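Long-range contacts in Cfl (Pectobacterium brasiliense, PDB 7A9J), which acts as a coronafacic acid ligase of the ATP-dependent AMP-binding enzyme family, probably activating carboxylic acids for coupling to amines or other nucleophiles: residues L54-R59 / E165-P170; I60-K65 / Q169-S174; C92-A97 / S174-Y179. The protein carries 1 engineered substitution. All coordinates share one frame; numbering follows the deposited sequence.

Contact 1 of 3, residues L54-R59 / E165-P170; sequences LLLIQR and EIISQP
Leu56 and Arg59, one helical turn apart on helix 50-66, both meet Ile167 where the chain leaves the short helix 163-166. The tight part is apolar. Leu56 CD1 lies 3.8 Å from Ile167 CG2, and the same methyl also packs on Arg59 CB, at 4.0 Å. With its CG1 between the backbone N and the carbonyl carbon (chi1 54°), Ile167 presents CG2 to both neighbours. Branched isoleucine suits this place because its CG2 branch is shared by Leu56, Arg59 CB and, further along the helix, Ile60; Ile166 beside it covers Ile60 and Leu64.

The solvent side is built differently. Arg59 stretches an extended chain across the loop, its CG anti to the carbonyl carbon (chi1 -75°), and sets one guanidinium face against Pro170, whose CA stands 3.9 Å from Arg59 CZ, over the centre of the plane. At the edge, Arg59 NH2 donates to Ile167 O over 3.0 Å; the bond is nearly straight (163°) and runs in the guanidinium plane. Edge and face together restrict how the flat group can turn. Arginine suits the place because it is long, flat and carries donors in its own plane. Closer to the helix, a water sits 3.0 Å from Arg59 O and also beside Gln169 O; since further acceptors compete for its two protons, it probably shares them.

The chemistry therefore implies a division of labour: methyl packing holds the inner edge, whereas outside it the guanidinium probably sets positive charge beside Ile167 O and a water bridges helix and loop carbonyls.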
loop_
_atom_site.group_PDB
_atom_site.type_symbol
_atom_site.label_atom_id
_atom_site.label_comp_id
_atom_site.label_asym_id
_atom_site.label_seq_id
_atom_site.Cartn_x
_atom_site.Cartn_y
_atom_site.Cartn_z
ATOM N N LEU A 54 18.774 -13.953 11.757
ATOM C CA LEU A 54 19.309 -15.014 10.905
ATOM C C LEU A 54 19.274 -16.377 11.604
ATOM O O LEU A 54 18.916 -17.388 10.987
ATOM C CB LEU A 54 20.730 -14.673 10.430
ATOM C CG LEU A 54 21.478 -15.755 9.639
ATOM C CD1 LEU A 54 20.764 -16.032 8.264
ATOM C CD2 LEU A 54 22.918 -15.354 9.430
ATOM N N LEU A 55 19.643 -16.439 12.882
ATOM C CA LEU A 55 19.600 -17.727 13.574
ATOM C C LEU A 55 18.185 -18.277 13.615
ATOM O O LEU A 55 17.992 -19.466 13.359
ATOM C CB LEU A 55 20.149 -17.620 14.992
ATOM C CG LEU A 55 21.641 -17.301 15.043
ATOM C CD1 LEU A 55 22.049 -17.492 16.474
ATOM C CD2 LEU A 55 22.436 -18.240 14.164
ATOM N N LEU A 56 17.190 -17.415 13.884
ATOM C CA LEU A 56 15.783 -17.847 13.900
ATOM C C LEU A 56 15.329 -18.345 12.519
ATOM O O LEU A 56 14.690 -19.406 12.395
ATOM C CB LEU A 56 14.884 -16.681 14.345
ATOM C CG LEU A 56 13.363 -16.876 14.300
ATOM C CD1 LEU A 56 13.042 -18.088 15.203
ATOM C CD2 LEU A 56 12.695 -15.622 14.836
ATOM N N ILE A 57 15.710 -17.610 11.470
ATOM C CA ILE A 57 15.393 -18.011 10.099
ATOM C C ILE A 57 15.958 -19.385 9.810
ATOM O O ILE A 57 15.292 -20.246 9.202
ATOM C CB ILE A 57 15.968 -16.985 9.105
ATOM C CG1 ILE A 57 15.114 -15.741 9.143
ATOM C CG2 ILE A 57 15.912 -17.569 7.676
ATOM C CD1 ILE A 57 15.868 -14.495 8.636
ATOM N N GLN A 58 17.204 -19.607 10.225
ATOM C CA GLN A 58 17.832 -20.904 10.001
ATOM C C GLN A 58 17.097 -22.021 10.726
ATOM O O GLN A 58 16.913 -23.100 10.139
ATOM C CB GLN A 58 19.321 -20.880 10.401
ATOM C CG GLN A 58 20.101 -19.963 9.430
ATOM C CD GLN A 58 21.574 -19.809 9.867
ATOM O OE1 GLN A 58 21.952 -20.137 10.989
ATOM N NE2 GLN A 58 22.383 -19.295 8.973
ATOM N N ARG A 59 16.695 -21.798 12.007
ATOM C CA ARG A 59 15.959 -22.829 12.745
ATOM C C ARG A 59 14.613 -23.142 12.064
ATOM O O ARG A 59 14.232 -24.335 11.949
ATOM C CB ARG A 59 15.740 -22.409 14.199
ATOM C CG ARG A 59 16.993 -22.510 15.078
ATOM C CD ARG A 59 16.628 -22.439 16.559
ATOM N NE ARG A 59 17.796 -22.868 17.339
ATOM C CZ ARG A 59 17.824 -23.840 18.235
ATOM N NH1 ARG A 59 18.968 -24.095 18.854
ATOM N NH2 ARG A 59 16.732 -24.537 18.540
ATOM N N GLU A 165 7.563 -26.144 17.787
ATOM C CA GLU A 165 8.095 -27.367 17.209
ATOM C C GLU A 165 8.956 -27.075 15.988
ATOM O O GLU A 165 9.950 -27.784 15.749
ATOM C CB GLU A 165 6.965 -28.323 16.840
ATOM C CG GLU A 165 6.170 -28.837 18.006
ATOM C CD GLU A 165 4.979 -29.690 17.558
ATOM O OE1 GLU A 165 5.195 -30.636 16.755
ATOM O OE2 GLU A 165 3.831 -29.392 17.996
ATOM N N ILE A 166 8.624 -26.026 15.235
ATOM C CA ILE A 166 9.352 -25.750 14.009
ATOM C C ILE A 166 10.719 -25.151 14.290
ATOM O O ILE A 166 11.548 -25.093 13.371
ATOM C CB ILE A 166 8.524 -24.820 13.082
ATOM C CG1 ILE A 166 8.802 -25.092 11.608
ATOM C CG2 ILE A 166 8.826 -23.322 13.340
ATOM C CD1 ILE A 166 7.881 -24.253 10.704
ATOM N N ILE A 167 10.954 -24.612 15.488
ATOM C CA ILE A 167 12.282 -24.086 15.814
ATOM C C ILE A 167 13.002 -24.898 16.895
ATOM O O ILE A 167 13.961 -24.408 17.486
ATOM C CB ILE A 167 12.205 -22.610 16.234
ATOM C CG1 ILE A 167 11.181 -22.464 17.389
ATOM C CG2 ILE A 167 11.873 -21.729 14.999
ATOM C CD1 ILE A 167 11.132 -21.070 17.969
ATOM N N SER A 168 12.521 -26.092 17.224
ATOM C CA SER A 168 13.121 -26.819 18.339
ATOM C C SER A 168 14.455 -27.450 17.956
ATOM O O SER A 168 15.271 -27.694 18.838
ATOM C CB SER A 168 12.131 -27.854 18.861
ATOM O OG SER A 168 11.859 -28.813 17.863
ATOM N N GLN A 169 14.717 -27.678 16.661
ATOM C CA GLN A 169 15.987 -28.344 16.377
ATOM C C GLN A 169 17.029 -27.339 15.916
ATOM O O GLN A 169 16.714 -26.414 15.171
ATOM C CB GLN A 169 15.825 -29.421 15.301
ATOM C CG GLN A 169 15.016 -30.611 15.768
ATOM C CD GLN A 169 15.645 -31.345 16.981
ATOM O OE1 GLN A 169 15.177 -31.209 18.118
ATOM N NE2 GLN A 169 16.693 -32.141 16.729
ATOM N N PRO A 170 18.300 -27.510 16.293
ATOM C CA PRO A 170 19.314 -26.565 15.831
ATOM C C PRO A 170 19.420 -26.642 14.316
ATOM O O PRO A 170 19.087 -27.661 13.701
ATOM C CB PRO A 170 20.613 -27.050 16.509
ATOM C CG PRO A 170 20.190 -27.916 17.595
ATOM C CD PRO A 170 18.858 -28.522 17.202
HETATM O O HOH W 1 14.271 -26.291 14.157
#

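Contact 2 of 3, residues I60-K65 / Q169-S174; sequences IATGLK and QPYDYS
Thr62 and Asp172 run past each other in opposite directions, while Thr62 meets the Tyr171 side chain at about a right angle. Thr62 OG1 lies at the edge of that ring, 3.3 Å from Tyr171 CD1, and accepts a hydrogen bond of 3.2 Å from Asp172 N. Its torsion (chi1 -66°) sets OG1 against Asp172 N and leaves the methyl CG2, anti to the backbone N, 3.6 Å from Pro170 O. A threonine suits the place because OG1 takes the hydrogen bonds while the methyl fills in beside Pro170 O. Water 2 joins Thr62 OG1 to Asp172 OD1.

One turn later Lys65, bent at chi3 (-91°), brings NZ within 2.8 Å of Ser174 OG as a donor; its charge also pairs with Asp176. Ser174 OG in turn donates to Asp172 OD1 over 2.7 Å, on the syn side, though 30° out of the carboxylate plane. Ser174 N reaches the same oxygen at 3.0 Å, from above that plane and on the same face as the hydroxyl. The OH of Tyr171 is hydrogen-bonded to Lys94 of helix 83-95, and Tyr173 N sits over one face of its ring.

Asp172 OD1 accepting from the backbone N two residues on makes this an Asx turn, here packed against helix 50-66 near the protein surface.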
loop_
_atom_site.group_PDB
_atom_site.type_symbol
_atom_site.label_atom_id
_atom_site.label_comp_id
_atom_site.label_asym_id
_atom_site.label_seq_id
_atom_site.Cartn_x
_atom_site.Cartn_y
_atom_site.Cartn_z
ATOM N N ILE A 60 13.923 -22.104 11.580
ATOM C CA ILE A 60 12.638 -22.333 10.916
ATOM C C ILE A 60 12.860 -23.151 9.651
ATOM O O ILE A 60 12.184 -24.164 9.421
ATOM C CB ILE A 60 11.898 -21.016 10.604
ATOM C CG1 ILE A 60 11.526 -20.236 11.880
ATOM C CG2 ILE A 60 10.595 -21.354 9.817
ATOM C CD1 ILE A 60 11.300 -18.686 11.590
ATOM N N ALA A 61 13.868 -22.777 8.859
ATOM C CA ALA A 61 14.213 -23.562 7.673
ATOM C C ALA A 61 14.473 -25.022 8.009
ATOM O O ALA A 61 14.015 -25.924 7.288
ATOM C CB ALA A 61 15.427 -22.969 6.964
ATOM N N THR A 62 15.209 -25.293 9.100
ATOM C CA THR A 62 15.452 -26.681 9.439
ATOM C C THR A 62 14.165 -27.382 9.851
ATOM O O THR A 62 13.949 -28.543 9.480
ATOM C CB THR A 62 16.518 -26.761 10.536
ATOM O OG1 THR A 62 17.760 -26.280 9.988
ATOM C CG2 THR A 62 16.714 -28.204 11.010
ATOM N N GLY A 63 13.300 -26.693 10.605
ATOM C CA GLY A 63 12.044 -27.303 11.016
ATOM C C GLY A 63 11.140 -27.637 9.838
ATOM O O GLY A 63 10.556 -28.739 9.779
ATOM N N LEU A 64 11.060 -26.724 8.873
ATOM C CA LEU A 64 10.290 -26.952 7.652
ATOM C C LEU A 64 10.820 -28.171 6.924
ATOM O O LEU A 64 10.066 -29.082 6.567
ATOM C CB LEU A 64 10.371 -25.724 6.734
ATOM C CG LEU A 64 9.661 -24.469 7.199
ATOM C CD1 LEU A 64 10.037 -23.311 6.263
ATOM C CD2 LEU A 64 8.163 -24.803 7.097
ATOM N N LYS A 65 12.134 -28.218 6.711
ATOM C CA LYS A 65 12.672 -29.355 5.972
ATOM C C LYS A 65 12.533 -30.634 6.776
ATOM O O LYS A 65 12.254 -31.699 6.199
ATOM C CB LYS A 65 14.128 -29.080 5.564
ATOM C CG LYS A 65 14.170 -27.985 4.462
ATOM C CD LYS A 65 15.392 -28.043 3.514
ATOM C CE LYS A 65 16.557 -27.212 4.019
ATOM N NZ LYS A 65 17.837 -27.612 3.332
ATOM N N GLN A 169 14.717 -27.678 16.661
ATOM C CA GLN A 169 15.987 -28.344 16.377
ATOM C C GLN A 169 17.029 -27.339 15.916
ATOM O O GLN A 169 16.714 -26.414 15.171
ATOM C CB GLN A 169 15.825 -29.421 15.301
ATOM C CG GLN A 169 15.016 -30.611 15.768
ATOM C CD GLN A 169 15.645 -31.345 16.981
ATOM O OE1 GLN A 169 15.177 -31.209 18.118
ATOM N NE2 GLN A 169 16.693 -32.141 16.729
ATOM N N PRO A 170 18.300 -27.510 16.293
ATOM C CA PRO A 170 19.314 -26.565 15.831
ATOM C C PRO A 170 19.420 -26.642 14.316
ATOM O O PRO A 170 19.087 -27.661 13.701
ATOM C CB PRO A 170 20.613 -27.050 16.509
ATOM C CG PRO A 170 20.190 -27.916 17.595
ATOM C CD PRO A 170 18.858 -28.522 17.202
ATOM N N TYR A 171 19.923 -25.562 13.740
ATOM C CA TYR A 171 20.197 -25.495 12.309
ATOM C C TYR A 171 21.084 -26.655 11.887
ATOM O O TYR A 171 22.062 -27.006 12.581
ATOM C CB TYR A 171 20.877 -24.178 11.998
ATOM C CG TYR A 171 21.236 -23.928 10.553
ATOM C CD1 TYR A 171 20.313 -24.169 9.538
ATOM C CD2 TYR A 171 22.496 -23.406 10.194
ATOM C CE1 TYR A 171 20.612 -23.920 8.194
ATOM C CE2 TYR A 171 22.814 -23.157 8.846
ATOM C CZ TYR A 171 21.845 -23.408 7.854
ATOM O OH TYR A 171 22.082 -23.158 6.528
ATOM N N ASP A 172 20.730 -27.285 10.768
ATOM C CA ASP A 172 21.421 -28.518 10.370
ATOM C C ASP A 172 22.436 -28.300 9.263
ATOM O O ASP A 172 23.026 -29.280 8.792
ATOM C CB ASP A 172 20.428 -29.612 9.956
ATOM C CG ASP A 172 19.636 -29.280 8.691
ATOM O OD1 ASP A 172 19.889 -28.263 8.012
ATOM O OD2 ASP A 172 18.720 -30.066 8.379
ATOM N N TYR A 173 22.646 -27.043 8.857
ATOM C CA TYR A 173 23.636 -26.621 7.859
ATOM C C TYR A 173 23.425 -27.278 6.497
ATOM O O TYR A 173 24.343 -27.295 5.673
ATOM C CB TYR A 173 25.079 -26.860 8.354
ATOM C CG TYR A 173 25.358 -26.088 9.623
ATOM C CD1 TYR A 173 25.777 -24.757 9.579
ATOM C CD2 TYR A 173 25.114 -26.662 10.863
ATOM C CE1 TYR A 173 25.986 -24.033 10.757
ATOM C CE2 TYR A 173 25.325 -25.960 12.035
ATOM C CZ TYR A 173 25.752 -24.648 11.976
ATOM O OH TYR A 173 25.956 -23.977 13.156
ATOM N N SER A 174 22.228 -27.796 6.222
ATOM C CA SER A 174 21.985 -28.427 4.933
ATOM C C SER A 174 21.970 -27.367 3.833
ATOM O O SER A 174 21.621 -26.204 4.060
ATOM C CB SER A 174 20.660 -29.204 4.945
ATOM O OG SER A 174 19.575 -28.378 5.345
HETATM O O HOH W 2 18.025 -26.365 7.199
HETATM O O HOH W 3 19.242 -25.069 4.848
#

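Contact 3 of 3, residues C92-A97 / S174-Y179; sequences CLKIGA and SEDNIY
Ile178 and Asp176 rise from the extended chain toward the end of helix 83-95, with the outward-facing Asn177 between them. Ile178 turns CG1 anti to its carbonyl carbon and folds the chain back again at chi2 (-51°), which tucks CD1 under the helix end, 3.4 Å from Gly96 N. The lack of a side chain at Gly96 gives this methyl room, and Ile178 CG1 lies 3.4 Å from Lys94 O.

Asp176 takes a similar first torsion (chi1 -61°), standing its CB 3.3 Å from Lys94 O and bringing OD1 to within 3.6 Å of Ile95 CG2. Lys94 starts away from the loop, stays extended, then bends at chi4 (58°) so that NZ swings back. The resulting salt bridge between Lys94 NZ and Asp176 OD2 is long, 3.7 Å, and water 4 fills in, accepting from NZ and donating to OD2; closer partners hold both charges, Tyr171 the lysine and Lys65 the aspartate. Water 5 links Asp176 OD1 to Ile95 O.

Gly96, with positive phi, ends the helix, and the weak bonds from Ala97 N to Cys92 O and from Gly96 N to Leu93 O follow the pattern of a Schellman motif, a common way to stop a helix.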
loop_
_atom_site.group_PDB
_atom_site.type_symbol
_atom_site.label_atom_id
_atom_site.label_comp_id
_atom_site.label_asym_id
_atom_site.label_seq_id
_atom_site.Cartn_x
_atom_site.Cartn_y
_atom_site.Cartn_z
ATOM N N CYS A 92 11.186 -19.405 4.117
ATOM C CA CYS A 92 10.603 -19.928 2.892
ATOM C C CYS A 92 11.510 -19.635 1.713
ATOM O O CYS A 92 11.811 -20.519 0.897
ATOM C CB CYS A 92 9.235 -19.273 2.668
ATOM S SG CYS A 92 8.024 -19.896 3.845
ATOM N N LEU A 93 11.998 -18.394 1.660
ATOM C CA LEU A 93 12.926 -17.996 0.600
ATOM C C LEU A 93 14.201 -18.823 0.623
ATOM O O LEU A 93 14.710 -19.220 -0.436
ATOM C CB LEU A 93 13.272 -16.510 0.763
ATOM C CG LEU A 93 12.105 -15.579 0.320
ATOM C CD1 LEU A 93 12.382 -14.148 0.812
ATOM C CD2 LEU A 93 11.878 -15.587 -1.169
ATOM N N LYS A 94 14.758 -19.048 1.826
ATOM C CA LYS A 94 15.989 -19.798 1.962
ATOM C C LYS A 94 15.860 -21.186 1.349
ATOM O O LYS A 94 16.782 -21.668 0.683
ATOM C CB LYS A 94 16.340 -19.911 3.462
ATOM C CG LYS A 94 17.577 -20.733 3.775
ATOM C CD LYS A 94 17.913 -20.644 5.295
ATOM C CE LYS A 94 18.891 -21.780 5.764
ATOM N NZ LYS A 94 20.184 -21.795 5.013
ATOM N N ILE A 95 14.725 -21.856 1.577
ATOM C CA ILE A 95 14.589 -23.216 1.121
ATOM C C ILE A 95 13.813 -23.331 -0.160
ATOM O O ILE A 95 13.713 -24.467 -0.695
ATOM C CB ILE A 95 13.961 -24.129 2.194
ATOM C CG1 ILE A 95 12.482 -23.795 2.440
ATOM C CG2 ILE A 95 14.822 -24.082 3.437
ATOM C CD1 ILE A 95 11.860 -24.879 3.336
ATOM N N GLY A 96 13.309 -22.204 -0.705
ATOM C CA GLY A 96 12.539 -22.249 -1.927
ATOM C C GLY A 96 11.115 -22.688 -1.732
ATOM O O GLY A 96 10.489 -23.154 -2.687
ATOM N N ALA A 97 10.606 -22.624 -0.509
ATOM C CA ALA A 97 9.182 -22.827 -0.317
ATOM C C ALA A 97 8.440 -21.561 -0.717
ATOM O O ALA A 97 8.880 -20.440 -0.440
ATOM C CB ALA A 97 8.857 -23.207 1.137
ATOM N N SER A 174 22.228 -27.796 6.222
ATOM C CA SER A 174 21.985 -28.427 4.933
ATOM C C SER A 174 21.970 -27.367 3.833
ATOM O O SER A 174 21.621 -26.204 4.060
ATOM C CB SER A 174 20.660 -29.204 4.945
ATOM O OG SER A 174 19.575 -28.378 5.345
ATOM N N GLU A 175 22.368 -27.776 2.635
ATOM C CA GLU A 175 22.413 -26.837 1.529
ATOM C C GLU A 175 21.022 -26.640 0.955
ATOM O O GLU A 175 20.146 -27.499 1.089
ATOM C CB GLU A 175 23.342 -27.335 0.409
ATOM C CG GLU A 175 24.791 -26.799 0.437
ATOM C CD GLU A 175 25.784 -27.742 1.088
ATOM O OE1 GLU A 175 26.451 -27.319 2.062
ATOM O OE2 GLU A 175 25.921 -28.899 0.622
ATOM N N ASP A 176 20.862 -25.532 0.258
ATOM C CA ASP A 176 19.685 -25.228 -0.572
ATOM C C ASP A 176 20.154 -24.719 -1.929
ATOM O O ASP A 176 21.097 -23.930 -2.007
ATOM C CB ASP A 176 18.776 -24.172 0.075
ATOM C CG ASP A 176 18.229 -24.628 1.422
ATOM O OD1 ASP A 176 17.384 -25.557 1.431
ATOM O OD2 ASP A 176 18.696 -24.091 2.459
ATOM N N ASN A 177 19.527 -25.192 -3.004
ATOM C CA ASN A 177 19.860 -24.713 -4.346
ATOM C C ASN A 177 18.671 -23.920 -4.874
ATOM O O ASN A 177 17.672 -24.499 -5.319
ATOM C CB ASN A 177 20.226 -25.868 -5.253
ATOM C CG ASN A 177 21.446 -26.578 -4.757
ATOM O OD1 ASN A 177 22.478 -25.941 -4.511
ATOM N ND2 ASN A 177 21.324 -27.878 -4.523
ATOM N N ILE A 178 18.781 -22.601 -4.789
ATOM C CA ILE A 178 17.701 -21.662 -5.145
ATOM C C ILE A 178 18.137 -20.938 -6.409
ATOM O O ILE A 178 19.261 -20.438 -6.468
ATOM C CB ILE A 178 17.425 -20.631 -4.029
ATOM C CG1 ILE A 178 17.132 -21.278 -2.667
ATOM C CG2 ILE A 178 16.290 -19.680 -4.421
ATOM C CD1 ILE A 178 16.094 -22.318 -2.672
ATOM N N TYR A 179 17.261 -20.885 -7.428
ATOM C CA TYR A 179 17.578 -20.267 -8.711
ATOM C C TYR A 179 16.610 -19.125 -8.960
ATOM O O TYR A 179 15.489 -19.149 -8.467
ATOM C CB TYR A 179 17.486 -21.274 -9.865
ATOM C CG TYR A 179 18.447 -22.407 -9.667
ATOM C CD1 TYR A 179 19.765 -22.263 -10.021
ATOM C CD2 TYR A 179 18.046 -23.602 -9.054
ATOM C CE1 TYR A 179 20.679 -23.297 -9.806
ATOM C CE2 TYR A 179 18.944 -24.616 -8.843
ATOM C CZ TYR A 179 20.257 -24.454 -9.222
ATOM O OH TYR A 179 21.163 -25.467 -9.019
HETATM O O HOH W 4 20.456 -22.112 2.477
HETATM O O HOH W 3 19.242 -25.069 4.848
HETATM O O HOH W 5 15.675 -26.341 -0.519
#

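Contacts 1 and 2 lie at the surface on successive turns of helix 50-66, whereas contact 3 is buried and takes the same outgoing chain on to the end of helix 83-95. Gln169 and Pro170 are common to contacts 1 and 2, and Ser174 is shared by contacts 2 and 3. Chemistry changes along the way: methyl packing with an arginine bonded to a single loop carbonyl in contact 1, hydroxyl and carboxylate bonding in contact 2, and aliphatic packing with water-filled charge pairing in contact 3. Contacts 2 and 3 are directly connected, so a mixed polar and charged network reaches from helix 50-66 to helix 83-95.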